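Local coordinates for plasmin and fibronectin-binding protein A (PDB 4MR0) that acts as a fibronectin-dependent surface adhesin and invasin of Streptococcus pneumoniae, binding human fibronectin, plasmin, plasminogen and serum albumin, at residues Y121-V124 / D130-Q133; N188-V193 / G197-D202; I214-G219 / G244-G249; T232-L237 / D263-H268; L310-F315 / L319-K324. One frame throughout, in Å; residues are numbered along the deposited sequence.

Contact 1 of 5, residues Y121-V124 / D130-Q133; sequences YGAV and DDRQ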
# COMPACT_ATOMS: atom_id res chain seq x y z
N TYR A 121 19.92 10.81 28.06
CA TYR A 121 20.85 11.54 27.22
C TYR A 121 20.47 12.98 26.92
O TYR A 121 21.01 13.59 25.99
CB TYR A 121 21.07 10.76 25.91
CG TYR A 121 21.50 9.34 26.16
CD1 TYR A 121 20.55 8.36 26.48
CD2 TYR A 121 22.84 8.97 26.13
CE1 TYR A 121 20.94 7.05 26.75
CE2 TYR A 121 23.24 7.66 26.41
CZ TYR A 121 22.28 6.71 26.72
OH TYR A 121 22.66 5.42 27.00
N GLY A 122 19.55 13.53 27.71
CA GLY A 122 19.17 14.91 27.52
C GLY A 122 17.86 15.19 26.81
O GLY A 122 17.51 16.35 26.61
N ALA A 123 17.14 14.15 26.42
CA ALA A 123 15.86 14.36 25.76
C ALA A 123 14.96 15.05 26.77
O ALA A 123 14.88 14.62 27.92
CB ALA A 123 15.25 13.02 25.35
N VAL A 124 14.29 16.12 26.35
CA VAL A 124 13.40 16.86 27.25
C VAL A 124 11.96 16.39 27.12
O VAL A 124 11.23 16.31 28.11
CB VAL A 124 13.48 18.37 26.98
CG1 VAL A 124 12.55 19.12 27.94
CG2 VAL A 124 14.92 18.86 27.14
N ASP A 130 15.01 20.40 20.80
CA ASP A 130 15.32 19.42 19.76
C ASP A 130 15.94 18.19 20.42
O ASP A 130 17.10 18.23 20.84
CB ASP A 130 16.28 20.02 18.72
CG ASP A 130 16.68 19.03 17.65
OD1 ASP A 130 15.94 18.05 17.44
OD2 ASP A 130 17.73 19.24 17.01
N ASP A 131 15.17 17.11 20.51
CA ASP A 131 15.65 15.89 21.15
C ASP A 131 16.35 14.89 20.24
O ASP A 131 16.68 13.79 20.67
CB ASP A 131 14.49 15.17 21.85
CG ASP A 131 14.04 15.87 23.10
OD1 ASP A 131 14.73 16.81 23.55
OD2 ASP A 131 12.99 15.48 23.66
N ARG A 132 16.60 15.27 18.99
CA ARG A 132 17.25 14.35 18.06
C ARG A 132 18.59 13.79 18.57
O ARG A 132 18.77 12.58 18.63
CB ARG A 132 17.49 15.01 16.70
CG ARG A 132 18.09 14.04 15.67
CD ARG A 132 18.79 14.77 14.55
NE ARG A 132 19.91 15.58 15.04
CZ ARG A 132 21.05 15.08 15.50
NH1 ARG A 132 21.25 13.77 15.53
NH2 ARG A 132 22.01 15.89 15.94
N GLN A 133 19.52 14.67 18.92
CA GLN A 133 20.83 14.20 19.37
C GLN A 133 20.74 13.26 20.57
O GLN A 133 21.49 12.29 20.66
CB GLN A 133 21.75 15.37 19.71
CG GLN A 133 23.21 14.96 19.88
CD GLN A 133 23.79 14.31 18.64
OE1 GLN A 133 24.13 13.12 18.64
NE2 GLN A 133 23.90 15.08 17.57

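Contact 2 of 5, residues N188-V193 / G197-D202; sequences NHPSIV and GLFTDD. With MN (manganese (II) ion), chain F.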
# COMPACT_ATOMS: atom_id res chain seq x y z
N ASN A 188 14.99 21.15 -0.21
CA ASN A 188 15.63 20.16 -1.08
C ASN A 188 16.16 18.99 -0.24
O ASN A 188 17.23 18.44 -0.53
CB ASN A 188 16.81 20.82 -1.81
CG ASN A 188 17.35 19.97 -2.95
OD1 ASN A 188 18.55 20.01 -3.24
ND2 ASN A 188 16.47 19.23 -3.62
N HIS A 189 15.39 18.61 0.77
CA HIS A 189 15.81 17.56 1.70
C HIS A 189 14.60 16.75 2.17
O HIS A 189 13.50 17.29 2.35
CB HIS A 189 16.50 18.27 2.88
CG HIS A 189 17.18 17.37 3.85
ND1 HIS A 189 16.50 16.53 4.70
CD2 HIS A 189 18.49 17.26 4.19
CE1 HIS A 189 17.36 15.94 5.52
NE2 HIS A 189 18.57 16.37 5.23
N PRO A 190 14.78 15.43 2.38
CA PRO A 190 13.64 14.64 2.84
C PRO A 190 13.20 15.01 4.25
O PRO A 190 13.98 15.54 5.04
CB PRO A 190 14.16 13.20 2.74
CG PRO A 190 15.64 13.35 2.91
CD PRO A 190 15.95 14.58 2.10
N SER A 191 11.94 14.74 4.56
CA SER A 191 11.39 15.02 5.88
C SER A 191 10.81 13.70 6.38
O SER A 191 9.60 13.55 6.53
CB SER A 191 10.30 16.10 5.79
OG SER A 191 9.81 16.45 7.08
N ILE A 192 11.71 12.75 6.60
CA ILE A 192 11.36 11.41 7.08
C ILE A 192 12.10 11.26 8.40
O ILE A 192 13.31 11.44 8.46
CB ILE A 192 11.82 10.35 6.06
CG1 ILE A 192 11.14 10.62 4.71
CG2 ILE A 192 11.52 8.94 6.58
CD1 ILE A 192 11.63 9.73 3.56
N VAL A 193 11.36 10.92 9.45
CA VAL A 193 11.91 10.80 10.80
C VAL A 193 12.99 9.75 11.07
O VAL A 193 14.02 10.06 11.67
CB VAL A 193 10.77 10.59 11.83
CG1 VAL A 193 11.33 10.63 13.24
CG2 VAL A 193 9.72 11.68 11.65
N GLY A 197 19.89 3.96 7.32
CA GLY A 197 21.17 4.25 6.69
C GLY A 197 21.41 5.74 6.78
O GLY A 197 20.47 6.51 6.99
N LEU A 198 22.66 6.17 6.62
CA LEU A 198 22.99 7.58 6.72
C LEU A 198 22.53 8.45 5.55
O LEU A 198 22.46 8.00 4.41
CB LEU A 198 24.50 7.76 6.90
CG LEU A 198 25.11 7.20 8.18
CD1 LEU A 198 26.61 7.50 8.20
CD2 LEU A 198 24.44 7.82 9.40
N PHE A 199 22.21 9.69 5.87
CA PHE A 199 21.81 10.68 4.88
C PHE A 199 22.22 12.04 5.43
O PHE A 199 22.02 12.33 6.61
CB PHE A 199 20.30 10.66 4.63
CG PHE A 199 19.86 11.60 3.53
CD1 PHE A 199 19.69 12.96 3.79
CD2 PHE A 199 19.70 11.14 2.23
CE1 PHE A 199 19.37 13.85 2.77
CE2 PHE A 199 19.38 12.03 1.19
CZ PHE A 199 19.22 13.38 1.46
N THR A 200 22.82 12.87 4.58
CA THR A 200 23.26 14.20 4.98
C THR A 200 22.55 15.22 4.10
O THR A 200 21.60 15.88 4.53
CB THR A 200 24.79 14.36 4.82
OG1 THR A 200 25.18 13.92 3.51
CG2 THR A 200 25.52 13.54 5.86
N ASP A 201 23.00 15.35 2.86
CA ASP A 201 22.38 16.28 1.92
C ASP A 201 22.33 15.64 0.54
O ASP A 201 23.07 14.69 0.27
CB ASP A 201 23.17 17.59 1.85
CG ASP A 201 23.36 18.23 3.22
OD1 ASP A 201 24.35 17.89 3.90
OD2 ASP A 201 22.51 19.05 3.62
N ASP A 202 21.45 16.14 -0.31
CA ASP A 202 21.34 15.59 -1.66
C ASP A 202 22.66 15.86 -2.38
O ASP A 202 23.23 16.95 -2.28
CB ASP A 202 20.17 16.25 -2.39
CG ASP A 202 19.89 15.61 -3.73
OD1 ASP A 202 20.07 14.38 -3.86
OD2 ASP A 202 19.47 16.34 -4.66
MN MN F . 20.56 16.43 6.43
O HOH W 1 20.22 18.74 -5.33
O HOH W 2 19.70 18.29 0.48
O HOH W 3 20.30 14.21 7.28
O HOH W 4 20.95 18.73 5.93
O HOH W 5 22.54 16.26 7.52

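Contact 3 of 5, residues I214-G219 / G244-G249; sequences ISYSGG and GAFAIG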
# COMPACT_ATOMS: atom_id res chain seq x y z
N ILE A 214 15.96 -4.93 13.99
CA ILE A 214 15.54 -3.62 14.48
C ILE A 214 14.05 -3.68 14.78
O ILE A 214 13.28 -4.20 13.98
CB ILE A 214 15.78 -2.52 13.41
CG1 ILE A 214 17.27 -2.44 13.08
CG2 ILE A 214 15.29 -1.18 13.92
CD1 ILE A 214 17.58 -1.59 11.87
N SER A 215 13.64 -3.18 15.94
CA SER A 215 12.22 -3.17 16.27
C SER A 215 11.83 -1.81 16.82
O SER A 215 12.64 -1.11 17.44
CB SER A 215 11.89 -4.28 17.29
OG SER A 215 12.55 -4.09 18.52
N TYR A 216 10.59 -1.42 16.55
CA TYR A 216 10.04 -0.15 16.98
C TYR A 216 8.59 -0.42 17.41
O TYR A 216 7.80 -0.92 16.62
CB TYR A 216 10.07 0.85 15.82
CG TYR A 216 9.69 2.26 16.18
CD1 TYR A 216 8.35 2.61 16.39
CD2 TYR A 216 10.66 3.26 16.30
CE1 TYR A 216 7.99 3.92 16.71
CE2 TYR A 216 10.31 4.57 16.63
CZ TYR A 216 8.98 4.89 16.83
OH TYR A 216 8.62 6.18 17.15
N SER A 217 8.24 -0.09 18.65
CA SER A 217 6.89 -0.36 19.13
C SER A 217 6.31 0.73 20.02
O SER A 217 7.01 1.29 20.86
CB SER A 217 6.88 -1.68 19.92
OG SER A 217 7.76 -2.63 19.37
N GLY A 218 5.03 1.00 19.83
CA GLY A 218 4.34 1.98 20.65
C GLY A 218 4.38 3.44 20.29
O GLY A 218 5.16 3.88 19.42
N GLY A 219 3.52 4.21 20.95
CA GLY A 219 3.47 5.64 20.74
C GLY A 219 2.86 6.13 19.44
O GLY A 219 2.14 5.42 18.72
N GLY A 244 7.35 11.76 5.97
CA GLY A 244 7.11 10.35 6.23
C GLY A 244 7.70 9.97 7.58
O GLY A 244 8.28 10.82 8.26
N ALA A 245 7.59 8.70 7.96
CA ALA A 245 8.12 8.26 9.24
C ALA A 245 9.33 7.34 9.15
O ALA A 245 10.31 7.51 9.89
CB ALA A 245 7.02 7.55 10.06
N PHE A 246 9.27 6.36 8.25
CA PHE A 246 10.35 5.39 8.10
C PHE A 246 10.85 5.19 6.68
O PHE A 246 10.07 5.13 5.74
CB PHE A 246 9.90 4.02 8.62
CG PHE A 246 9.75 3.93 10.11
CD1 PHE A 246 10.85 3.64 10.92
CD2 PHE A 246 8.50 4.10 10.71
CE1 PHE A 246 10.70 3.52 12.30
CE2 PHE A 246 8.35 3.97 12.09
CZ PHE A 246 9.45 3.68 12.89
N ALA A 247 12.17 5.10 6.53
CA ALA A 247 12.80 4.80 5.25
C ALA A 247 13.68 3.60 5.59
O ALA A 247 14.78 3.73 6.13
CB ALA A 247 13.66 5.97 4.78
N ILE A 248 13.15 2.41 5.31
CA ILE A 248 13.82 1.15 5.59
C ILE A 248 14.45 0.61 4.31
O ILE A 248 13.75 0.17 3.40
CB ILE A 248 12.80 0.14 6.14
CG1 ILE A 248 12.14 0.71 7.41
CG2 ILE A 248 13.48 -1.19 6.46
CD1 ILE A 248 10.91 -0.04 7.85
N GLY A 249 15.77 0.64 4.24
CA GLY A 249 16.44 0.15 3.05
C GLY A 249 17.57 -0.81 3.34
O GLY A 249 18.34 -0.62 4.29

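Contact 4 of 5, residues T232-L237 / D263-H268; sequences TKAKNL and DSYQGH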
# COMPACT_ATOMS: atom_id res chain seq x y z
N THR A 232 -1.71 25.09 0.62
CA THR A 232 -0.67 25.02 -0.41
C THR A 232 0.64 24.43 0.12
O THR A 232 1.50 24.02 -0.65
CB THR A 232 -0.36 26.43 -0.96
OG1 THR A 232 0.18 27.24 0.09
CG2 THR A 232 -1.63 27.08 -1.49
N LYS A 233 0.78 24.38 1.45
CA LYS A 233 2.00 23.86 2.07
C LYS A 233 1.70 23.26 3.44
O LYS A 233 0.64 23.47 4.01
CB LYS A 233 3.02 24.99 2.26
CG LYS A 233 3.55 25.62 0.99
CD LYS A 233 4.45 24.66 0.24
CE LYS A 233 5.06 25.32 -0.98
NZ LYS A 233 5.99 24.39 -1.68
N ALA A 234 2.67 22.51 3.96
CA ALA A 234 2.54 21.93 5.28
C ALA A 234 2.68 23.13 6.21
O ALA A 234 3.68 23.85 6.16
CB ALA A 234 3.65 20.92 5.54
N LYS A 235 1.67 23.34 7.04
CA LYS A 235 1.65 24.45 7.98
C LYS A 235 2.89 24.62 8.86
O LYS A 235 3.43 25.72 8.96
CB LYS A 235 0.41 24.34 8.87
CG LYS A 235 0.31 25.38 9.96
CD LYS A 235 -0.97 25.21 10.75
CE LYS A 235 -1.05 26.21 11.88
NZ LYS A 235 -2.34 26.08 12.62
N ASN A 236 3.34 23.54 9.50
CA ASN A 236 4.50 23.62 10.39
C ASN A 236 5.85 23.29 9.78
O ASN A 236 6.88 23.41 10.44
CB ASN A 236 4.28 22.73 11.61
CG ASN A 236 3.05 23.11 12.41
OD1 ASN A 236 2.78 24.29 12.62
ND2 ASN A 236 2.31 22.11 12.89
N LEU A 237 5.86 22.86 8.52
CA LEU A 237 7.10 22.51 7.82
C LEU A 237 6.96 23.08 6.41
O LEU A 237 6.86 22.34 5.43
CB LEU A 237 7.26 20.99 7.78
CG LEU A 237 7.24 20.28 9.14
CD1 LEU A 237 7.11 18.77 8.95
CD2 LEU A 237 8.50 20.63 9.92
N ASP A 263 -0.83 12.37 9.91
CA ASP A 263 -0.63 13.45 8.95
C ASP A 263 0.62 13.53 8.10
O ASP A 263 1.47 14.41 8.27
CB ASP A 263 -0.80 14.78 9.71
CG ASP A 263 -2.06 14.79 10.55
OD1 ASP A 263 -3.14 14.52 9.98
OD2 ASP A 263 -1.98 15.07 11.77
N SER A 264 0.72 12.61 7.15
CA SER A 264 1.84 12.59 6.23
C SER A 264 1.60 13.73 5.24
O SER A 264 0.47 13.95 4.81
CB SER A 264 1.85 11.25 5.48
OG SER A 264 2.74 11.29 4.39
N TYR A 265 2.64 14.49 4.91
CA TYR A 265 2.48 15.57 3.93
C TYR A 265 2.75 14.94 2.57
O TYR A 265 3.91 14.74 2.19
CB TYR A 265 3.48 16.70 4.17
CG TYR A 265 3.39 17.81 3.14
CD1 TYR A 265 2.19 18.51 2.94
CD2 TYR A 265 4.50 18.18 2.38
CE1 TYR A 265 2.10 19.54 2.00
CE2 TYR A 265 4.42 19.21 1.44
CZ TYR A 265 3.22 19.88 1.26
OH TYR A 265 3.12 20.90 0.34
N GLN A 266 1.67 14.62 1.85
CA GLN A 266 1.73 13.99 0.53
C GLN A 266 2.94 13.06 0.40
O GLN A 266 3.73 13.18 -0.53
CB GLN A 266 1.76 15.05 -0.58
CG GLN A 266 2.92 16.03 -0.53
CD GLN A 266 2.83 17.08 -1.63
OE1 GLN A 266 3.71 17.93 -1.78
NE2 GLN A 266 1.75 17.03 -2.40
N GLY A 267 3.07 12.13 1.34
CA GLY A 267 4.21 11.23 1.29
C GLY A 267 3.94 9.81 1.75
O GLY A 267 2.80 9.40 1.94
N HIS A 268 5.03 9.06 1.90
CA HIS A 268 4.98 7.67 2.33
C HIS A 268 5.27 7.61 3.82
O HIS A 268 6.32 8.07 4.26
CB HIS A 268 6.06 6.85 1.62
CG HIS A 268 6.05 6.98 0.13
ND1 HIS A 268 5.02 6.51 -0.65
CD2 HIS A 268 6.97 7.51 -0.72
CE1 HIS A 268 5.31 6.72 -1.92
NE2 HIS A 268 6.48 7.33 -1.99
O HOH W 6 5.16 21.31 -1.15

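Contact 5 of 5, residues L310-F315 / L319-K324; sequences LTRKGF and LNDDGK. With MN (manganese (II) ion), chain G.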
# COMPACT_ATOMS: atom_id res chain seq x y z
N LEU A 310 15.11 -1.84 -4.36
CA LEU A 310 16.02 -0.76 -3.99
C LEU A 310 16.75 -0.10 -5.16
O LEU A 310 17.74 -0.64 -5.68
CB LEU A 310 17.03 -1.30 -2.95
CG LEU A 310 17.99 -0.33 -2.25
CD1 LEU A 310 17.22 0.76 -1.53
CD2 LEU A 310 18.83 -1.13 -1.25
N THR A 311 16.25 1.06 -5.57
CA THR A 311 16.84 1.84 -6.66
C THR A 311 16.89 3.29 -6.22
O THR A 311 16.17 3.69 -5.30
CB THR A 311 16.00 1.76 -7.97
OG1 THR A 311 14.75 2.45 -7.78
CG2 THR A 311 15.72 0.31 -8.34
N ARG A 312 17.74 4.09 -6.85
CA ARG A 312 17.85 5.49 -6.48
C ARG A 312 16.57 6.25 -6.84
O ARG A 312 16.18 7.19 -6.15
CB ARG A 312 19.08 6.11 -7.16
CG ARG A 312 20.38 5.49 -6.66
CD ARG A 312 21.61 6.02 -7.38
NE ARG A 312 21.88 7.43 -7.10
CZ ARG A 312 22.93 8.09 -7.57
NH1 ARG A 312 23.81 7.47 -8.35
NH2 ARG A 312 23.10 9.37 -7.27
N LYS A 313 15.91 5.81 -7.91
CA LYS A 313 14.66 6.43 -8.35
C LYS A 313 13.58 6.31 -7.27
O LYS A 313 12.91 7.29 -6.94
CB LYS A 313 14.18 5.76 -9.64
CG LYS A 313 12.84 6.27 -10.15
CD LYS A 313 12.92 7.70 -10.65
CE LYS A 313 11.55 8.24 -11.03
NZ LYS A 313 10.85 7.38 -12.03
N GLY A 314 13.40 5.11 -6.73
CA GLY A 314 12.40 4.92 -5.70
C GLY A 314 12.91 5.11 -4.27
O GLY A 314 12.12 5.22 -3.34
N PHE A 315 14.22 5.14 -4.09
CA PHE A 315 14.80 5.29 -2.76
C PHE A 315 16.01 6.22 -2.89
O PHE A 315 17.16 5.78 -2.78
CB PHE A 315 15.21 3.91 -2.22
CG PHE A 315 15.26 3.81 -0.73
CD1 PHE A 315 14.09 3.72 0.02
CD2 PHE A 315 16.48 3.84 -0.06
CE1 PHE A 315 14.13 3.64 1.41
CE2 PHE A 315 16.54 3.77 1.33
CZ PHE A 315 15.36 3.68 2.07
N LEU A 319 22.74 5.42 -2.26
CA LEU A 319 23.32 5.17 -3.57
C LEU A 319 22.95 3.81 -4.16
O LEU A 319 23.11 3.60 -5.36
CB LEU A 319 24.84 5.28 -3.52
CG LEU A 319 25.44 6.68 -3.33
CD1 LEU A 319 26.95 6.55 -3.27
CD2 LEU A 319 25.01 7.60 -4.47
N ASN A 320 22.47 2.89 -3.32
CA ASN A 320 22.10 1.55 -3.78
C ASN A 320 21.22 1.66 -5.02
O ASN A 320 20.16 2.28 -4.98
CB ASN A 320 21.35 0.79 -2.68
CG ASN A 320 22.17 0.67 -1.41
OD1 ASN A 320 22.37 -0.43 -0.88
ND2 ASN A 320 22.65 1.80 -0.90
N ASP A 321 21.64 1.03 -6.11
CA ASP A 321 20.88 1.13 -7.35
C ASP A 321 20.83 -0.16 -8.18
O ASP A 321 20.68 -0.10 -9.40
CB ASP A 321 21.49 2.27 -8.18
CG ASP A 321 20.53 2.84 -9.20
OD1 ASP A 321 19.31 2.96 -8.91
OD2 ASP A 321 21.00 3.20 -10.30
N ASP A 322 20.95 -1.33 -7.54
CA ASP A 322 20.89 -2.56 -8.32
C ASP A 322 19.55 -3.29 -8.32
O ASP A 322 19.47 -4.44 -8.74
CB ASP A 322 22.02 -3.53 -7.93
CG ASP A 322 22.09 -3.78 -6.44
OD1 ASP A 322 21.03 -3.92 -5.80
OD2 ASP A 322 23.22 -3.86 -5.92
N GLY A 323 18.51 -2.62 -7.85
CA GLY A 323 17.18 -3.21 -7.84
C GLY A 323 16.90 -4.37 -6.90
O GLY A 323 16.03 -5.20 -7.19
N LYS A 324 17.61 -4.44 -5.78
CA LYS A 324 17.41 -5.50 -4.80
C LYS A 324 15.93 -5.53 -4.38
O LYS A 324 15.35 -4.50 -4.08
CB LYS A 324 18.30 -5.24 -3.58
CG LYS A 324 18.34 -6.36 -2.56
CD LYS A 324 19.26 -5.98 -1.41
CE LYS A 324 19.37 -7.11 -0.41
NZ LYS A 324 18.04 -7.44 0.17
MN MN G . 10.13 4.89 -2.52
O HOH W 7 19.71 -2.17 -4.73
O HOH W 8 17.33 4.22 -10.14
O HOH W 9 18.95 3.71 -2.97

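Contact 1 of 5, residues Y121-V124 / D130-Q133
The carboxylate of Asp131 is gripped by the backbone of the loop that precedes its helix: OD1 accepts the N-H of Val124 at 2.9 Å in a nearly straight bond (172° at the hydrogen), and OD2 takes the N-H of Gly125. The position of OD1 is less certain, so its bond is best read with some reserve; the OD2 bond comes from the next amide along. With CG anti to the carbonyl carbon and beside the backbone N (chi1 -73°), the carboxylate is directed at the loop. Although Asp131 stands at the N-cap position of helix 132-143, its side chain does not cap; it is turned back onto the loop instead. The backbones come close here, with Ala123 CA 4.9 Å from Asp131 CA. Alongside the carboxylate lies Ala123, its CB 3.7 Å from OD2, while Val124 crosses the aspartate side chain at about a right angle and brings CB to 4.0 Å from OD1. Ala123 also packs on Tyr158 of strand 156-160 and on Ala134 of helix 132-143. The neighbouring aspartate works differently. Asp130 OD1 accepts from Arg132 N at 3.3 Å, the donor standing well above the carboxylate plane, which makes an Asx turn at the helix start; the same oxygen also receives Lys161 N from just beyond strand 156-160. This loop, tied to an Asp-Asp pair that leads into a helix, lies in a region whose sequence matches in part the pectate lyase-like rhamnogalacturonase A/epimerase family, consistent with the N-terminal end of a parallel beta-helix.

Contact 2 of 5, residues N188-V193 / G197-D202
The touching parts of the two segments run in nearly opposite directions, 154° apart, with His189 CA and Asp201 CA separated by 6.7 Å. A manganese ion spans the gap. His189 NE2 binds it at 2.3 Å and the carbonyl oxygen of Thr200 at 2.2 Å; three waters and Glu162 OE2 bring the ligands to six. Two of these waters are tied to segment 197-202, one donating to Phe199 O and another to Asp201 OD2. The imidazole is fixed from its other nitrogen, since ND1 donates to Pro190 O at 2.7 Å within the ring plane, leaving NE2 to face the metal. The ring reaches it because CG lies anti to the backbone N (chi1 -172°). Phe199 meets this histidine in a T-shaped stack, pointing its CE1 edge at the imidazole face with the planes at 84°. Pro190 lies over one face of the phenyl ring in a CH-pi contact, its CG 4.0 Å from the centroid. Farther out, Asn188 and Asp202 are joined through waters: one donates to both Asn188 OD1 and Asp202 OD2, another links Asn188 O to Asp202 N. Asp202 OD1 is held by Gln205. The site lies between the lead-in to strand 191-192, which pairs with strand 243-252, and the loop connecting strand 194-195 to strand 211-217, with Tyr317 packed against Pro190.

Contact 3 of 5, residues I214-G219 / G244-G249
Inside the parallel beta-helix, Tyr216 and Phe246 form part of an aromatic cluster that fills the core between strands of different faces. The chain turns a corner at Ala245, so that strand 246-249 belongs to another face than the strand leading up to it, and Phe246 looks across the interior at strand 214-217. The backbones stay well apart, Tyr216 CA being 10.5 Å from Phe246 CA, and the space between them is bridged by the two rings. Both side chains start out toward each other but with different first torsions: Tyr216 has CG anti to the backbone N (chi1 -173°), whereas Phe246 has it anti to the carbonyl carbon (chi1 -71°). The result is a T-shaped stack with planes at 85° and centroids 5.0 Å apart, in which the tyrosine offers its face and the phenylalanine its edge. Phe194 completes the cluster, meeting Tyr216 edge-to-face as well, and its ring also meets that of Phe246. Aliphatic side chains surround the rings: Ile221 touches both, Leu172 and Leu174 pack on Tyr216, and Ile256 and Leu166 on Phe246. The phenyl ring enters by its far corner, so that CZ does almost all the touching. This atom stands 3.5 Å above the tyrosine plane, over the centre of the ring, and is 3.6 Å from Tyr216 CG.

Contact 4 of 5, residues T232-L237 / D263-H268
Tyr265 buries the largest share of this contact, and the loop residues Ala234 and Lys233 lie against it. The methyl group of Ala234 sits over one face of the phenol ring in a CH-pi contact: CB is 3.9 Å from the centroid, only 15° off the ring normal, and leans toward CD1 at 3.8 Å. On the opposite face Gln266 CG lies over the ring centre, so the tyrosine is held flat between its own neighbour in sequence and the loop. With CG anti to the backbone N (chi1 177°), the ring extends along the loop backbone. Its hydroxyl consequently reaches Lys233, where OH is 3.6 Å from CA. The lysine bends at its second torsion and passes obliquely by the hydroxyl; a water near the ring plane joins the two polar ends, 2.6 Å from Tyr265 OH and accepting from Lys233 NZ at 3.2 Å. The backbones approach to 6.5 Å, between Ala234 CA and Tyr265 CA. Tyr265 ends strand 260-265, and its backbone N is bound by Ser243 OG. The arrangement, a long connecting loop laid against the end of a strand in the first PbH1 repeat, belongs to the parallel beta-helix, whose rungs are joined by loops of varied length.

Contact 5 of 5, residues L310-F315 / L319-K324
Asp321 OD1 accepts the backbone N-H of Arg312 at 2.8 Å in an almost linear bond (177°), met on the anti side of the carboxylate and 33° out of its plane. The same oxygen takes a second proton from a water that in turn accepts from Lys313 N, so this oxygen serves two successive amides, Arg312 N directly and Lys313 N through the water. Two backbone bonds lie farther along: Leu310 N donates to Lys324 O at 2.7 Å, and Leu310 O receives a weak bond from Gly323 N. A water also donates to Leu310 O, at 2.7 Å. Within its own segment Thr311 OG1 accepts from Gly314 N at 3.2 Å in an ST motif; its first torsion (chi1 68°) places OG1 between the backbone N and the carbonyl carbon, while CG2 rests on Gly323 CA. Gly314 O is spent on a manganese ion, at 2.2 Å, together with Gln271, Gln306 and Glu308. Van der Waals contacts accompany these bonds. Leu319 CD2 lies over the centre of one face of the Arg312 guanidinium, 3.8 Å from CZ, the two side chains running side by side in the same direction, and Leu310 CD2 crosses to Asn320 CB at 3.5 Å. Both segments belong to the loop between strand 306-308 and strand 329-337. Leu310 packs on Asn250 of strand 243-252 and on Ala273 of strand 270-273, Phe315 on Ala247 and Ala273 of the same two strands, and Lys324 NZ is bound to Gly274 O.

All five contacts lie in the N-terminal half of the beta-helix. Contact 1 comes first along the chain, followed by contact 2; contacts 3 and 4 interleave their segments, and contact 5 comes last. Contact 1 stands apart, its centre about 19 Å from that of contact 2 and about 32 Å from that of contact 5. Contacts 2 and 3 touch where strand 191-192 runs beside strand 243-252, Ser191 O being 2.9 Å from Gly244 N. Contact 5 reaches the other end of segment 244-249 through Phe315, while Leu237 of contact 4 packs on Ser191. Strand 243-252 thus links the buried core to loops on the outside, two of which hold manganese ions.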